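Local coordinates for protein methyl-accepting/DNA response regulator (Bacillus cereus, PDB 3D6W) that probably acts as a phosphorelay response regulator that binds DNA through its C-terminal LytTR domain, the piece crystallised here, at residues A[18-23]-A[35-40]; A[57-62]-A[100-105]. All blocks are in the same frame, centred on the assembly; numbering follows the deposited sequence.

Interaction 1 of 2, residues A[18-23]-A[35-40]; sequences FSKVMY and AEELTG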
ATOM      1  N   PHE A  18     -11.857   1.519  -4.181  1.00 59.09           N
ATOM      2  CA  PHE A  18     -11.786   2.980  -4.293  1.00 60.00           C
ATOM      3  C   PHE A  18     -10.730   3.424  -5.301  1.00 59.66           C
ATOM      4  O   PHE A  18     -10.923   4.394  -6.028  1.00 59.27           O
ATOM      5  CB  PHE A  18     -11.504   3.642  -2.932  1.00 60.36           C
ATOM      6  CG  PHE A  18     -12.662   3.588  -1.961  1.00 61.73           C
ATOM      7  CD1 PHE A  18     -13.973   3.333  -2.380  1.00 63.29           C
ATOM      8  CD2 PHE A  18     -12.445   3.834  -0.629  1.00 63.45           C
ATOM      9  CE1 PHE A  18     -15.031   3.291  -1.477  1.00 61.73           C
ATOM     10  CE2 PHE A  18     -13.503   3.802   0.285  1.00 63.81           C
ATOM     11  CZ  PHE A  18     -14.795   3.516  -0.153  1.00 63.81           C
ATOM     12  N   SER A  19      -9.632   2.678  -5.346  1.00 59.39           N
ATOM     13  CA  SER A  19      -8.500   2.986  -6.209  1.00 59.03           C
ATOM     14  C   SER A  19      -8.844   2.981  -7.718  1.00 58.26           C
ATOM     15  O   SER A  19      -8.166   3.620  -8.506  1.00 59.05           O
ATOM     16  CB  SER A  19      -7.358   1.992  -5.887  1.00 58.56           C
ATOM     17  OG  SER A  19      -7.576   0.720  -6.491  1.00 60.75           O
ATOM     18  N   LYS A  20      -9.902   2.262  -8.090  1.00 57.56           N
ATOM     19  CA  LYS A  20     -10.349   2.140  -9.440  1.00 56.87           C
ATOM     20  C   LYS A  20     -11.493   3.091  -9.786  1.00 55.79           C
ATOM     21  O   LYS A  20     -11.924   3.177 -10.951  1.00 55.89           O
ATOM     22  CB  LYS A  20     -10.788   0.697  -9.702  1.00 58.50           C
ATOM     23  CG  LYS A  20      -9.719  -0.339  -9.406  1.00 61.62           C
ATOM     24  CD  LYS A  20      -9.084  -0.930 -10.644  1.00 67.10           C
ATOM     25  CE  LYS A  20      -9.695  -2.332 -11.002  1.00 72.31           C
ATOM     26  NZ  LYS A  20     -10.028  -2.512 -12.515  1.00 74.04           N
ATOM     27  N   VAL A  21     -11.976   3.836  -8.802  1.00 54.46           N
ATOM     28  CA  VAL A  21     -12.986   4.885  -9.071  1.00 52.57           C
ATOM     29  C   VAL A  21     -12.290   6.154  -9.590  1.00 50.97           C
ATOM     30  O   VAL A  21     -11.400   6.698  -8.900  1.00 52.54           O
ATOM     31  CB  VAL A  21     -13.830   5.202  -7.802  1.00 53.00           C
ATOM     32  CG1 VAL A  21     -14.946   6.261  -8.103  1.00 50.20           C
ATOM     33  CG2 VAL A  21     -14.400   3.882  -7.225  1.00 53.32           C
HETATM   34  N   MSE A  22     -12.683   6.591 -10.780  1.00 47.48           N
HETATM   35  CA  MSE A  22     -12.107   7.746 -11.436  1.00 45.74           C
HETATM   36  C   MSE A  22     -12.809   9.053 -11.024  1.00 46.12           C
HETATM   37  O   MSE A  22     -12.166  10.057 -10.756  1.00 44.25           O
HETATM   38  CB  MSE A  22     -12.196   7.569 -12.966  1.00 44.28           C
HETATM   39  CG  MSE A  22     -11.506   6.350 -13.474  1.00 39.75           C
HETATM   40 SE   MSE A  22     -11.498   6.071 -15.392  0.65 34.59          SE
HETATM   41  CE  MSE A  22     -13.434   6.066 -15.538  1.00 31.49           C
ATOM     42  N   TYR A  23     -14.135   9.003 -11.019  1.00 47.88           N
ATOM     43  CA  TYR A  23     -14.999  10.107 -10.623  1.00 49.56           C
ATOM     44  C   TYR A  23     -16.443   9.619 -10.331  1.00 50.94           C
ATOM     45  O   TYR A  23     -16.819   8.462 -10.599  1.00 51.25           O
ATOM     46  CB  TYR A  23     -14.970  11.262 -11.662  1.00 50.31           C
ATOM     47  CG  TYR A  23     -15.603  10.944 -13.007  1.00 50.93           C
ATOM     48  CD1 TYR A  23     -14.849  10.446 -14.054  1.00 49.91           C
ATOM     49  CD2 TYR A  23     -16.966  11.176 -13.224  1.00 52.85           C
ATOM     50  CE1 TYR A  23     -15.422  10.167 -15.248  1.00 50.30           C
ATOM     51  CE2 TYR A  23     -17.555  10.890 -14.399  1.00 51.25           C
ATOM     52  CZ  TYR A  23     -16.786  10.370 -15.424  1.00 52.04           C
ATOM     53  OH  TYR A  23     -17.395  10.078 -16.640  1.00 52.22           O
ATOM     54  N   ALA A  35     -15.882   3.974 -12.770  1.00 63.82           N
ATOM     55  CA  ALA A  35     -14.687   3.191 -12.469  1.00 64.45           C
ATOM     56  C   ALA A  35     -13.965   2.876 -13.772  1.00 66.13           C
ATOM     57  O   ALA A  35     -14.479   3.091 -14.870  1.00 65.78           O
ATOM     58  CB  ALA A  35     -15.050   1.915 -11.711  1.00 63.41           C
ATOM     59  N   GLU A  36     -12.748   2.382 -13.663  1.00 68.62           N
ATOM     60  CA  GLU A  36     -11.892   2.296 -14.842  1.00 71.28           C
ATOM     61  C   GLU A  36     -12.508   1.452 -15.960  1.00 72.31           C
ATOM     62  O   GLU A  36     -12.382   1.791 -17.141  1.00 72.56           O
ATOM     63  CB  GLU A  36     -10.535   1.726 -14.478  1.00 71.27           C
ATOM     64  CG  GLU A  36      -9.714   2.577 -13.543  1.00 72.06           C
ATOM     65  CD  GLU A  36      -8.493   1.851 -13.095  1.00 72.04           C
ATOM     66  OE1 GLU A  36      -8.390   0.642 -13.352  1.00 79.71           O
ATOM     67  OE2 GLU A  36      -7.620   2.451 -12.472  1.00 76.93           O
ATOM     68  N   GLU A  37     -13.161   0.356 -15.572  1.00 73.72           N
ATOM     69  CA  GLU A  37     -13.701  -0.614 -16.504  1.00 74.69           C
ATOM     70  C   GLU A  37     -15.219  -0.634 -16.555  1.00 73.94           C
ATOM     71  O   GLU A  37     -15.766  -1.305 -17.415  1.00 74.01           O
ATOM     72  CB  GLU A  37     -13.214  -2.019 -16.121  1.00 75.48           C
ATOM     73  CG  GLU A  37     -11.713  -2.264 -16.361  1.00 79.08           C
ATOM     74  CD  GLU A  37     -11.265  -3.706 -15.990  1.00 81.78           C
ATOM     75  OE1 GLU A  37     -12.115  -4.517 -15.501  1.00 88.35           O
ATOM     76  OE2 GLU A  37     -10.056  -4.033 -16.212  1.00 90.68           O
ATOM     77  N   LEU A  38     -15.916   0.015 -15.624  1.00 73.06           N
ATOM     78  CA  LEU A  38     -17.376   0.086 -15.725  1.00 72.61           C
ATOM     79  C   LEU A  38     -17.984   1.272 -14.989  1.00 71.39           C
ATOM     80  O   LEU A  38     -17.300   1.975 -14.246  1.00 70.69           O
ATOM     81  CB  LEU A  38     -18.062  -1.254 -15.361  1.00 72.94           C
ATOM     82  CG  LEU A  38     -18.297  -1.876 -13.966  1.00 74.37           C
ATOM     83  CD1 LEU A  38     -17.494  -1.217 -12.869  1.00 75.46           C
ATOM     84  CD2 LEU A  38     -19.791  -1.889 -13.611  1.00 76.18           C
ATOM     85  N   THR A  39     -19.265   1.503 -15.267  1.00 69.92           N
ATOM     86  CA  THR A  39     -20.027   2.554 -14.662  1.00 69.17           C
ATOM     87  C   THR A  39     -21.303   2.008 -14.097  1.00 67.93           C
ATOM     88  O   THR A  39     -21.864   1.063 -14.577  1.00 67.20           O
ATOM     89  CB  THR A  39     -20.269   3.724 -15.621  1.00 69.41           C
ATOM     90  OG1 THR A  39     -18.985   4.228 -16.011  1.00 71.60           O
ATOM     91  CG2 THR A  39     -21.052   4.881 -14.895  1.00 69.54           C
ATOM     92  N   GLY A  40     -21.742   2.597 -13.012  1.00 67.61           N
ATOM     93  CA  GLY A  40     -22.878   2.048 -12.336  1.00 67.41           C
ATOM     94  C   GLY A  40     -23.437   3.058 -11.383  1.00 66.88           C
ATOM     95  O   GLY A  40     -22.895   4.124 -11.188  1.00 67.02           O
TER
HETATM   96  O   HOH W   1     -13.198  -1.297 -12.574  1.00 53.18           O

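Interaction 2 of 2, residues A[57-62]-A[100-105]; sequences SFIRCH and ASYFRK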
ATOM      1  N   SER A  57      -7.574  11.455  -1.586  1.00 61.57           N
ATOM      2  CA  SER A  57      -7.699  11.015  -2.970  1.00 60.88           C
ATOM      3  C   SER A  57      -8.851  11.642  -3.712  1.00 59.81           C
ATOM      4  O   SER A  57      -8.750  11.908  -4.890  1.00 59.87           O
ATOM      5  CB  SER A  57      -7.898   9.503  -2.992  1.00 61.29           C
ATOM      6  OG  SER A  57      -6.702   8.880  -3.321  1.00 62.81           O
ATOM      7  N   PHE A  58      -9.957  11.846  -3.010  1.00 59.09           N
ATOM      8  CA  PHE A  58     -11.220  12.300  -3.597  1.00 58.06           C
ATOM      9  C   PHE A  58     -11.490  13.752  -3.236  1.00 57.54           C
ATOM     10  O   PHE A  58     -11.232  14.165  -2.142  1.00 56.74           O
ATOM     11  CB  PHE A  58     -12.348  11.362  -3.146  1.00 57.04           C
ATOM     12  CG  PHE A  58     -12.218   9.961  -3.727  1.00 57.21           C
ATOM     13  CD1 PHE A  58     -11.525   8.970  -3.046  1.00 58.12           C
ATOM     14  CD2 PHE A  58     -12.716   9.663  -4.994  1.00 56.05           C
ATOM     15  CE1 PHE A  58     -11.375   7.690  -3.590  1.00 56.66           C
ATOM     16  CE2 PHE A  58     -12.571   8.420  -5.537  1.00 55.56           C
ATOM     17  CZ  PHE A  58     -11.898   7.424  -4.837  1.00 57.10           C
ATOM     18  N   ILE A  59     -11.952  14.545  -4.206  1.00 58.38           N
ATOM     19  CA  ILE A  59     -12.347  15.933  -3.963  1.00 58.40           C
ATOM     20  C   ILE A  59     -13.605  16.307  -4.739  1.00 57.04           C
ATOM     21  O   ILE A  59     -13.676  16.118  -5.928  1.00 57.12           O
ATOM     22  CB  ILE A  59     -11.181  16.950  -4.289  1.00 58.94           C
ATOM     23  CG1 ILE A  59     -11.561  18.374  -3.823  1.00 59.95           C
ATOM     24  CG2 ILE A  59     -10.891  17.006  -5.787  1.00 61.49           C
ATOM     25  CD1 ILE A  59     -10.402  19.353  -3.738  1.00 59.51           C
ATOM     26  N   ARG A  60     -14.602  16.826  -4.040  1.00 56.09           N
ATOM     27  CA  ARG A  60     -15.677  17.576  -4.656  1.00 55.43           C
ATOM     28  C   ARG A  60     -15.146  18.803  -5.408  1.00 55.43           C
ATOM     29  O   ARG A  60     -14.576  19.721  -4.824  1.00 54.84           O
ATOM     30  CB  ARG A  60     -16.697  18.020  -3.613  1.00 55.35           C
ATOM     31  CG  ARG A  60     -18.005  18.493  -4.223  1.00 54.80           C
ATOM     32  CD  ARG A  60     -18.923  17.339  -4.541  1.00 54.03           C
ATOM     33  NE  ARG A  60     -20.274  17.802  -4.847  1.00 54.40           N
ATOM     34  CZ  ARG A  60     -21.258  17.976  -3.965  1.00 54.54           C
ATOM     35  NH1 ARG A  60     -21.096  17.710  -2.677  1.00 53.75           N
ATOM     36  NH2 ARG A  60     -22.449  18.371  -4.387  1.00 52.56           N
ATOM     37  N   CYS A  61     -15.369  18.805  -6.725  1.00 55.76           N
ATOM     38  CA  CYS A  61     -14.863  19.855  -7.593  1.00 55.48           C
ATOM     39  C   CYS A  61     -15.942  20.603  -8.357  1.00 55.23           C
ATOM     40  O   CYS A  61     -15.647  21.521  -9.103  1.00 55.26           O
ATOM     41  CB  CYS A  61     -13.840  19.256  -8.558  1.00 55.58           C
ATOM     42  SG  CYS A  61     -14.485  18.066  -9.702  1.00 53.65           S
ATOM     43  N   HIS A  62     -17.193  20.233  -8.133  1.00 55.99           N
ATOM     44  CA  HIS A  62     -18.328  20.742  -8.889  1.00 56.21           C
ATOM     45  C   HIS A  62     -19.525  20.210  -8.128  1.00 56.71           C
ATOM     46  O   HIS A  62     -19.412  19.170  -7.526  1.00 56.13           O
ATOM     47  CB  HIS A  62     -18.254  20.141 -10.291  1.00 55.80           C
ATOM     48  CG  HIS A  62     -19.232  20.704 -11.274  1.00 55.15           C
ATOM     49  ND1 HIS A  62     -20.580  20.418 -11.233  1.00 55.71           N
ATOM     50  CD2 HIS A  62     -19.043  21.463 -12.378  1.00 55.19           C
ATOM     51  CE1 HIS A  62     -21.179  20.984 -12.261  1.00 57.18           C
ATOM     52  NE2 HIS A  62     -20.271  21.616 -12.981  1.00 56.36           N
ATOM     53  N   ALA A 100     -13.650  26.273  -7.570  1.00 59.50           N
ATOM     54  CA  ALA A 100     -12.302  26.407  -8.098  1.00 59.34           C
ATOM     55  C   ALA A 100     -11.264  26.783  -7.017  1.00 59.43           C
ATOM     56  O   ALA A 100     -10.153  26.261  -7.047  1.00 58.27           O
ATOM     57  CB  ALA A 100     -12.288  27.379  -9.302  1.00 57.93           C
ATOM     58  N   SER A 101     -11.617  27.647  -6.045  1.00 60.28           N
ATOM     59  CA  SER A 101     -10.643  28.008  -4.970  1.00 60.88           C
ATOM     60  C   SER A 101     -10.357  26.902  -4.000  1.00 60.03           C
ATOM     61  O   SER A 101      -9.207  26.689  -3.636  1.00 60.35           O
ATOM     62  CB  SER A 101     -11.080  29.232  -4.161  1.00 61.76           C
ATOM     63  OG  SER A 101     -11.198  30.338  -5.050  1.00 65.08           O
ATOM     64  N   TYR A 102     -11.415  26.219  -3.582  1.00 59.68           N
ATOM     65  CA  TYR A 102     -11.326  25.058  -2.705  1.00 59.73           C
ATOM     66  C   TYR A 102     -10.497  24.017  -3.419  1.00 59.63           C
ATOM     67  O   TYR A 102      -9.546  23.502  -2.862  1.00 59.77           O
ATOM     68  CB  TYR A 102     -12.748  24.568  -2.357  1.00 60.33           C
ATOM     69  CG  TYR A 102     -12.880  23.240  -1.658  1.00 60.01           C
ATOM     70  CD1 TYR A 102     -12.691  23.110  -0.293  1.00 60.73           C
ATOM     71  CD2 TYR A 102     -13.258  22.101  -2.386  1.00 62.93           C
ATOM     72  CE1 TYR A 102     -12.829  21.852   0.319  1.00 61.97           C
ATOM     73  CE2 TYR A 102     -13.409  20.863  -1.799  1.00 60.78           C
ATOM     74  CZ  TYR A 102     -13.213  20.734  -0.457  1.00 61.47           C
ATOM     75  OH  TYR A 102     -13.360  19.459   0.075  1.00 61.28           O
ATOM     76  N   PHE A 103     -10.798  23.763  -4.690  1.00 58.87           N
ATOM     77  CA  PHE A 103     -10.044  22.761  -5.428  1.00 58.44           C
ATOM     78  C   PHE A 103      -8.540  23.084  -5.428  1.00 58.43           C
ATOM     79  O   PHE A 103      -7.744  22.259  -5.056  1.00 57.76           O
ATOM     80  CB  PHE A 103     -10.593  22.614  -6.860  1.00 57.19           C
ATOM     81  CG  PHE A 103      -9.920  21.546  -7.671  1.00 57.46           C
ATOM     82  CD1 PHE A 103     -10.306  20.206  -7.546  1.00 58.39           C
ATOM     83  CD2 PHE A 103      -8.892  21.856  -8.533  1.00 54.61           C
ATOM     84  CE1 PHE A 103      -9.719  19.225  -8.288  1.00 54.93           C
ATOM     85  CE2 PHE A 103      -8.279  20.887  -9.280  1.00 53.26           C
ATOM     86  CZ  PHE A 103      -8.700  19.566  -9.177  1.00 55.72           C
ATOM     87  N   ARG A 104      -8.146  24.274  -5.852  1.00 59.22           N
ATOM     88  CA  ARG A 104      -6.719  24.572  -5.967  1.00 60.00           C
ATOM     89  C   ARG A 104      -6.005  24.681  -4.623  1.00 60.47           C
ATOM     90  O   ARG A 104      -4.829  24.341  -4.510  1.00 59.73           O
ATOM     91  CB  ARG A 104      -6.486  25.824  -6.815  1.00 59.80           C
ATOM     92  CG  ARG A 104      -6.662  27.126  -6.097  1.00 59.77           C
ATOM     93  CD  ARG A 104      -6.502  28.315  -7.015  1.00 59.52           C
ATOM     94  NE  ARG A 104      -5.227  28.267  -7.715  1.00 59.77           N
ATOM     95  CZ  ARG A 104      -4.945  28.877  -8.865  1.00 60.33           C
ATOM     96  NH1 ARG A 104      -5.839  29.613  -9.500  1.00 61.97           N
ATOM     97  NH2 ARG A 104      -3.755  28.719  -9.407  1.00 62.23           N
ATOM     98  N   LYS A 105      -6.728  25.142  -3.600  1.00 62.10           N
ATOM     99  CA  LYS A 105      -6.192  25.210  -2.235  1.00 63.34           C
ATOM    100  C   LYS A 105      -5.828  23.808  -1.688  1.00 62.97           C
ATOM    101  O   LYS A 105      -4.734  23.598  -1.175  1.00 62.68           O
ATOM    102  CB  LYS A 105      -7.176  25.923  -1.285  1.00 64.24           C
ATOM    103  CG  LYS A 105      -6.878  27.411  -1.048  1.00 66.61           C
ATOM    104  CD  LYS A 105      -8.117  28.165  -0.430  1.00 68.13           C
ATOM    105  CE  LYS A 105      -7.812  29.571   0.241  1.00 70.28           C
ATOM    106  NZ  LYS A 105      -7.484  29.547   1.755  1.00 70.83           N
TER
HETATM  107  O   HOH W   2     -14.192  17.359  -1.024  1.00 43.52           O

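Interaction 1 of 2, residues A[18-23]-A[35-40]
The open end of an antiparallel beta hairpin in the LytTR domain is closed here, where strand 21-27 begins and strand 30-35 finishes. Val21 and Ala35 form a non-hydrogen-bonded pair with their CA atoms 4.2 Å apart, and both side chains enter the same face of the sheet. Val5 and Val33 meet Val21 there, while Val16 covers Ala35. One residue further on, Met22 and Tyr23 both face Asn34 in a classic beta bulge. Immediately before the pair, Lys20 O accepts one hydrogen bond across the contact, from Glu36 N at 2.9 Å. The donor stands almost along the C=O axis (160°), but the bond is bent at the hydrogen (131°). A CA-H...O contact from Ala35 CA, 3.2 Å away, meets the same Lys20 O. The tight packing continues with Met22, a selenomethionine. Its chain is straight to SE and then bends, chi3 -58°, so that CE presses against Ala35 O at 3.2 Å and SE lies over Glu36 CA. Asn89 and Glu91 also touch this side chain.

Toward solvent the contact is looser and charged, with Glu36 and Glu37 exposed. Glu36 stretches out beyond CG and crosses the Lys20 chain at about a right angle, laying its carboxylate against the aliphatic part: OE1 is 3.2 Å from Lys20 CD. Lys20 is bent at each torsion after the first, and this brings NZ within long salt-bridge range of both carboxylates. The distances are 3.7 Å from Lys20 NZ to Glu36 OE1 and 4.0 Å to Glu37 OE2, so the ammonium group is held only loosely by this network. A water accepts weakly from both sides of the contact, from the backbone N of Glu37 and from Lys20 NZ, 3.4 Å away.

Interaction 2 of 2, residues A[57-62]-A[100-105]
Two rings on successive residues of helix 100-107, Tyr102 and Phe103, each turn an edge to one group of the strand, as the C-terminal helix of this LytTR domain packs beside strand 58-62, an outermost strand of the five-stranded antiparallel sheet. At the edge of the Tyr102 ring, in its plane, lie the carbonyl O of Arg60, 3.4 Å from CE2, and a water. At the edge of the Phe103 ring is the methyl CG2 of Ile59, 3.5 Å from CE1. Cys61 CB is 3.8 Å from Phe103 CD1. Other contacts of Phe103 come from Leu85 and Val95 of the three-stranded sheet and from Phe109.

Helix and strand run roughly antiparallel, with segment axes 8.1 Å apart at an angle of 150°. Both rings have CG anti to the backbone N (chi1 170° for Tyr102, -177° for Phe103), which sends them from the helix toward the strand. Ile59 touches both rings. Its two branches divide the work: CG1, anti to the backbone N, meets Tyr102 tip to tip, 3.7 Å from CE2, and continues to CD1 beside Phe103 CA, whereas CG2 is turned into Phe103. Ile59, Cys61 and Phe103 are buried; the polar side of the contact lies around Tyr102.

Arg60 lends the contact its backbone, while its side chain leads away from the helix. NE donates to His62 O along an in-plane lone pair, NH2 binds Arg63 O, and NH1 forms a salt bridge with Glu50, so the guanidinium is held by three partners. The water at the tyrosine edge bridges helix and strand: it accepts from Arg60 N at 3.1 Å and stands only 2.5 Å from Tyr102 OH.

Overall arrangement
Interaction 1 closes along the chain before interaction 2 opens, and both reach the five-stranded sheet. Their centres are 19 Å apart, on opposite sides of the chain's centre, yet Phe58, on strand 58-62, packs on segment 18-23: its CZ lies 3.4 Å from Phe18 O, and its CE2 4.0 Å from Val21 O. Interaction 1 lies at the open end of a hairpin, whereas interaction 2 sets the C-terminal helix against the sheet. Asp88 and Ile72 have been seen to bind Mg²⁺ but hold none in this chain. Between side chains, Asp88 lies about 6 Å from Met22 of interaction 1 and Ile72 about 4 Å from Phe103 of interaction 2.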